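Mitochondrial dynamics protein MID49 (Mus musculus, PDB 4WOY) promotes mitochondrial fission by recruiting the fission mediator DNM1L (Drp1) to the mitochondrial surface, and regulates its GTPase activity. Local coordinates at residues R216-A219 with L220-D224; A266-E269 with E270-G273. The protein carries 1 engineered substitution. All coordinates share one frame; numbering follows the deposited sequence.

Contact 1: residues R216-A219 with L220-D224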
ATOM      1  N   ARG A 216      -5.231  12.040  -5.768  1.00 50.60           N
ATOM      2  CA  ARG A 216      -4.810  13.422  -5.596  1.00 51.81           C
ATOM      3  C   ARG A 216      -3.596  13.752  -6.487  1.00 54.88           C
ATOM      4  O   ARG A 216      -3.566  14.770  -7.175  1.00 54.67           O
ATOM      5  CB  ARG A 216      -4.481  13.684  -4.123  1.00 50.90           C
ATOM      6  CG  ARG A 216      -4.112  15.125  -3.806  1.00 52.56           C
ATOM      7  CD  ARG A 216      -5.174  16.078  -4.336  1.00 55.63           C
ATOM      8  NE  ARG A 216      -4.909  17.469  -3.985  1.00 67.62           N
ATOM      9  CZ  ARG A 216      -5.494  18.518  -4.570  1.00 75.74           C
ATOM     10  NH1 ARG A 216      -6.378  18.341  -5.548  1.00 77.74           N
ATOM     11  NH2 ARG A 216      -5.197  19.752  -4.176  1.00 76.43           N
ATOM     12  N   LEU A 217      -2.613  12.861  -6.481  1.00 51.88           N
ATOM     13  CA  LEU A 217      -1.412  13.030  -7.273  1.00 52.83           C
ATOM     14  C   LEU A 217      -1.723  13.008  -8.761  1.00 54.23           C
ATOM     15  O   LEU A 217      -1.158  13.788  -9.526  1.00 55.76           O
ATOM     16  CB  LEU A 217      -0.394  11.937  -6.937  1.00 51.78           C
ATOM     17  CG  LEU A 217       0.258  12.197  -5.587  1.00 51.18           C
ATOM     18  CD1 LEU A 217       1.183  11.072  -5.209  1.00 50.47           C
ATOM     19  CD2 LEU A 217       0.978  13.544  -5.606  1.00 52.69           C
ATOM     20  N   ARG A 218      -2.600  12.095  -9.168  1.00 53.97           N
ATOM     21  CA  ARG A 218      -3.053  12.041 -10.539  1.00 55.72           C
ATOM     22  C   ARG A 218      -3.812  13.318 -10.883  1.00 57.55           C
ATOM     23  O   ARG A 218      -3.620  13.885 -11.947  1.00 59.55           O
ATOM     24  CB  ARG A 218      -3.938  10.821 -10.777  1.00 61.78           C
ATOM     25  CG  ARG A 218      -4.588  10.829 -12.160  1.00 77.88           C
ATOM     26  CD  ARG A 218      -5.193   9.492 -12.540  1.00 90.49           C
ATOM     27  NE  ARG A 218      -4.259   8.384 -12.365  1.00 98.72           N
ATOM     28  CZ  ARG A 218      -4.373   7.457 -11.417  1.00100.89           C
ATOM     29  NH1 ARG A 218      -5.388   7.507 -10.556  1.00 97.49           N
ATOM     30  NH2 ARG A 218      -3.473   6.481 -11.334  1.00102.49           N
ATOM     31  N   ALA A 219      -4.643  13.784  -9.956  1.00 57.13           N
ATOM     32  CA  ALA A 219      -5.432  14.996 -10.185  1.00 59.18           C
ATOM     33  C   ALA A 219      -4.542  16.206 -10.409  1.00 63.41           C
ATOM     34  O   ALA A 219      -4.765  16.998 -11.334  1.00 64.58           O
ATOM     35  CB  ALA A 219      -6.348  15.245  -9.038  1.00 58.49           C
ATOM     36  N   LEU A 220      -3.531  16.338  -9.557  1.00 61.97           N
ATOM     37  CA  LEU A 220      -2.593  17.446  -9.640  1.00 65.67           C
ATOM     38  C   LEU A 220      -1.774  17.433 -10.924  1.00 63.40           C
ATOM     39  O   LEU A 220      -1.579  18.470 -11.543  1.00 69.13           O
ATOM     40  CB  LEU A 220      -1.644  17.433  -8.439  1.00 61.30           C
ATOM     41  CG  LEU A 220      -2.227  17.774  -7.074  1.00 59.26           C
ATOM     42  CD1 LEU A 220      -1.245  17.427  -5.963  1.00 57.49           C
ATOM     43  CD2 LEU A 220      -2.591  19.242  -7.039  1.00 61.22           C
ATOM     44  N   ASP A 221      -1.289  16.262 -11.317  1.00 61.97           N
ATOM     45  CA  ASP A 221      -0.434  16.164 -12.495  1.00 63.50           C
ATOM     46  C   ASP A 221      -1.204  16.401 -13.781  1.00 65.52           C
ATOM     47  O   ASP A 221      -0.660  16.926 -14.748  1.00 73.41           O
ATOM     48  CB  ASP A 221       0.257  14.802 -12.553  1.00 61.48           C
ATOM     49  CG  ASP A 221       1.566  14.775 -11.781  1.00 59.00           C
ATOM     50  OD1 ASP A 221       2.044  15.855 -11.352  1.00 59.65           O
ATOM     51  OD2 ASP A 221       2.108  13.663 -11.601  1.00 57.90           O
ATOM     52  N   ASP A 222      -2.462  15.981 -13.796  1.00 72.42           N
ATOM     53  CA  ASP A 222      -3.267  16.056 -15.004  1.00 73.37           C
ATOM     54  C   ASP A 222      -3.573  17.501 -15.400  1.00 80.70           C
ATOM     55  O   ASP A 222      -3.759  17.789 -16.579  1.00 93.83           O
ATOM     56  CB  ASP A 222      -4.559  15.268 -14.829  1.00 69.26           C
ATOM     57  CG  ASP A 222      -4.363  13.782 -15.027  1.00 80.21           C
ATOM     58  OD1 ASP A 222      -3.207  13.311 -14.928  1.00 95.53           O
ATOM     59  OD2 ASP A 222      -5.363  13.072 -15.253  1.00 75.15           O
ATOM     60  N   GLN A 223      -3.621  18.400 -14.421  1.00 70.02           N
ATOM     61  CA  GLN A 223      -3.907  19.810 -14.693  1.00 79.12           C
ATOM     62  C   GLN A 223      -2.715  20.656 -15.189  1.00 85.31           C
ATOM     63  O   GLN A 223      -2.941  21.735 -15.745  1.00 84.04           O
ATOM     64  CB  GLN A 223      -4.538  20.476 -13.467  1.00 85.01           C
ATOM     65  CG  GLN A 223      -3.667  20.582 -12.248  1.00 91.23           C
ATOM     66  CD  GLN A 223      -4.483  20.900 -11.009  1.00 99.37           C
ATOM     67  OE1 GLN A 223      -5.700  20.702 -10.983  1.00 93.69           O
ATOM     68  NE2 GLN A 223      -3.817  21.392  -9.973  1.00104.19           N
ATOM     69  N   ASP A 224      -1.469  20.220 -14.955  1.00 85.43           N
ATOM     70  CA  ASP A 224      -0.287  20.950 -15.471  1.00 77.98           C
ATOM     71  C   ASP A 224       0.773  20.065 -16.123  1.00 71.62           C
ATOM     72  O   ASP A 224       1.937  20.465 -16.230  1.00 71.87           O
ATOM     73  CB  ASP A 224       0.390  21.760 -14.363  1.00 78.23           C
ATOM     74  CG  ASP A 224       0.904  20.896 -13.219  1.00 76.41           C
ATOM     75  OD1 ASP A 224       0.620  19.679 -13.184  1.00 80.12           O
ATOM     76  OD2 ASP A 224       1.598  21.451 -12.347  1.00 71.77           O
TER
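Leu220 reaches back one helical turn to Arg216 with both backbone and side chain. Its amide N donates to Arg216 O at 2.9 Å, and its methyl CD2 lies over the centre of one face of the Arg216 guanidinium, 3.9 Å from CZ. Arg216 arrives there by a bend: CG stands anti to the backbone N, then the chain turns at chi2 (52°) and leans toward the C-terminal end, over Leu220. The long aliphatic arm suits this course, since the flat head can rest on a methyl while its NE forms a salt bridge with Glu262. Next, Asp221 N donates to Leu217 O at 3.1 Å. The Asp221 carboxylate turns outward from the helix, and its two oxygens are divided between arginines, OD1 pairing with Arg228 and OD2 with Arg229, which satisfies a buried charge. Asp222 N makes the third bond of this series, to Arg218 O at 3.0 Å. Its carboxylate runs beside the Arg218 chain in the same direction, and the nearest approach between the side chains is Arg218 CG to Asp222 OD2, 3.9 Å. Because Arg218 bends at chi3 (-51°), its NE stays 5.6 Å from that oxygen, too far for a salt bridge, so any attraction is probably weak. Gln223 lays its extended chain past Ala219 O, at the more exposed side where a polar residue is at home. The helix 210-224 thus turns Leu217 toward helices 228-241 and 250-261, touching Leu232 on the first and Val257 and Leu258 on the second, while Asp221 ties its C-terminal part to the start of helix 228-241.

Contact 2: residues A266-E269 with E270-G273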
ATOM      1  N   ALA A 266       6.919  24.911  -9.904  1.00 70.57           N
ATOM      2  CA  ALA A 266       7.256  24.218 -11.152  1.00 55.13           C
ATOM      3  C   ALA A 266       7.340  22.694 -11.001  1.00 56.24           C
ATOM      4  O   ALA A 266       8.142  22.169 -10.225  1.00 54.81           O
ATOM      5  CB  ALA A 266       8.552  24.762 -11.719  1.00 56.84           C
ATOM      6  N   TRP A 267       6.503  21.996 -11.760  1.00 60.22           N
ATOM      7  CA  TRP A 267       6.434  20.534 -11.756  1.00 53.50           C
ATOM      8  C   TRP A 267       6.673  19.952 -13.156  1.00 55.87           C
ATOM      9  O   TRP A 267       6.204  18.862 -13.482  1.00 61.48           O
ATOM     10  CB  TRP A 267       5.100  20.064 -11.164  1.00 46.18           C
ATOM     11  CG  TRP A 267       5.116  20.087  -9.661  1.00 51.12           C
ATOM     12  CD1 TRP A 267       4.477  20.971  -8.829  1.00 51.01           C
ATOM     13  CD2 TRP A 267       5.778  19.139  -8.806  1.00 51.71           C
ATOM     14  NE1 TRP A 267       4.732  20.643  -7.512  1.00 53.65           N
ATOM     15  CE2 TRP A 267       5.523  19.524  -7.474  1.00 50.19           C
ATOM     16  CE3 TRP A 267       6.569  18.004  -9.045  1.00 52.55           C
ATOM     17  CZ2 TRP A 267       6.027  18.821  -6.390  1.00 45.35           C
ATOM     18  CZ3 TRP A 267       7.070  17.307  -7.976  1.00 47.66           C
ATOM     19  CH2 TRP A 267       6.799  17.716  -6.657  1.00 49.08           C
ATOM     20  N   THR A 268       7.431  20.691 -13.959  1.00 49.39           N
ATOM     21  CA  THR A 268       7.884  20.215 -15.253  1.00 54.73           C
ATOM     22  C   THR A 268       9.040  19.256 -15.071  1.00 50.92           C
ATOM     23  O   THR A 268       9.646  19.189 -13.997  1.00 56.40           O
ATOM     24  CB  THR A 268       8.388  21.360 -16.148  1.00 63.31           C
ATOM     25  OG1 THR A 268       9.490  21.989 -15.489  1.00 60.64           O
ATOM     26  CG2 THR A 268       7.299  22.405 -16.441  1.00 56.63           C
ATOM     27  N   GLU A 269       9.365  18.527 -16.132  1.00 48.72           N
ATOM     28  CA  GLU A 269      10.543  17.670 -16.131  1.00 52.27           C
ATOM     29  C   GLU A 269      11.795  18.527 -15.928  1.00 57.05           C
ATOM     30  O   GLU A 269      12.765  18.121 -15.286  1.00 54.23           O
ATOM     31  CB  GLU A 269      10.619  16.877 -17.437  1.00 52.30           C
ATOM     32  CG  GLU A 269      11.733  15.849 -17.462  1.00 47.42           C
ATOM     33  CD  GLU A 269      11.932  15.230 -18.814  1.00 49.72           C
ATOM     34  OE1 GLU A 269      11.370  14.134 -19.047  1.00 56.71           O
ATOM     35  OE2 GLU A 269      12.628  15.844 -19.649  1.00 55.50           O
ATOM     36  N   GLU A 270      11.738  19.740 -16.455  1.00 51.56           N
ATOM     37  CA  GLU A 270      12.849  20.664 -16.373  1.00 60.41           C
ATOM     38  C   GLU A 270      13.215  20.947 -14.916  1.00 59.72           C
ATOM     39  O   GLU A 270      14.398  21.101 -14.578  1.00 54.15           O
ATOM     40  CB  GLU A 270      12.489  21.952 -17.111  1.00 57.64           C
ATOM     41  CG  GLU A 270      13.558  23.014 -17.085  1.00 67.23           C
ATOM     42  CD  GLU A 270      13.174  24.238 -17.885  1.00 76.24           C
ATOM     43  OE1 GLU A 270      13.895  25.247 -17.782  1.00 84.39           O
ATOM     44  OE2 GLU A 270      12.158  24.195 -18.618  1.00 76.81           O
ATOM     45  N   ALA A 271      12.191  20.993 -14.063  1.00 57.61           N
ATOM     46  CA  ALA A 271      12.363  21.306 -12.640  1.00 58.65           C
ATOM     47  C   ALA A 271      12.385  20.063 -11.772  1.00 52.91           C
ATOM     48  O   ALA A 271      12.389  20.166 -10.552  1.00 54.89           O
ATOM     49  CB  ALA A 271      11.248  22.248 -12.163  1.00 56.80           C
ATOM     50  N   LEU A 272      12.398  18.889 -12.395  1.00 52.06           N
ATOM     51  CA  LEU A 272      12.351  17.639 -11.648  1.00 46.10           C
ATOM     52  C   LEU A 272      13.538  17.488 -10.703  1.00 49.77           C
ATOM     53  O   LEU A 272      13.398  16.992  -9.590  1.00 52.82           O
ATOM     54  CB  LEU A 272      12.304  16.459 -12.605  1.00 41.09           C
ATOM     55  CG  LEU A 272      11.901  15.110 -12.013  1.00 44.71           C
ATOM     56  CD1 LEU A 272      10.744  15.230 -11.052  1.00 46.33           C
ATOM     57  CD2 LEU A 272      11.569  14.137 -13.136  1.00 46.52           C
ATOM     58  N   GLY A 273      14.706  17.926 -11.160  1.00 47.64           N
ATOM     59  CA  GLY A 273      15.905  17.863 -10.351  1.00 46.38           C
ATOM     60  C   GLY A 273      15.803  18.705  -9.093  1.00 52.40           C
ATOM     61  O   GLY A 273      16.216  18.278  -8.019  1.00 53.98           O
TER
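Ala271 N is gripped twice by one residue: Thr268 accepts from it through the carbonyl O at 3.1 Å and through the side-chain OG1 at 3.2 Å. Neither bond is straight, the N-H angles being 135° and 138°, as expected of a single hydrogen shared between two acceptors. The amide also stands well above the plane of the Thr268 carbonyl. Thr268 can offer both oxygens because OG1 sits between its own backbone N and carbonyl carbon (chi1 61°), turned forward over the following residues; there it also meets Glu270 CB at 3.4 Å. A small hydroxyl on a branched side chain is well suited to this place, being short enough to fold back on the main chain. One residue on, Leu272 N donates to Glu269 O at 3.0 Å, a straighter bond that continues the tight winding. Glu269 sends its extended chain away from the turn to a salt bridge with Arg230, whereas its carbonyl O takes a second donor from Gln3. On the other side of Thr268 the chain doubles back, and Ala266 CB packs against Ala271 CB at 3.7 Å; two methyls, small enough to let the chain fold close, meet here. Leu272 carries the apolar contact onward to Leu231 in helix 228-241. Residues 268-271 therefore form an ST motif, with Thr268 accepting through side chain and main chain from the amide three residues later. This turn precedes the helix and hands over to it at Ala271, the N-cap of helix 272-288 in the Mab-21 HhH/H2TH-like region.

In the fold
Both contacts belong to the helical part of the molecule, on the same side of the chain's centre, and their own centres lie about 14 Å apart. Contact 1 is near the finish of one helix and contact 2 at the start of another, so together they frame the packing around the beginning of helix 228-241. They meet directly where Asp224 OD2 approaches Trp267 CB at 3.9 Å. Arg228 joins them further, bridging Asp224 of contact 1 by a salt bridge and the Trp267 ring of contact 2 by a cation-pi contact. Arg229 pairs with Asp221 of contact 1 and Arg230 with Glu269 of contact 2. Contact 2, about 26 Å from the chain's centre, lies farther out than contact 1, at about 20 Å.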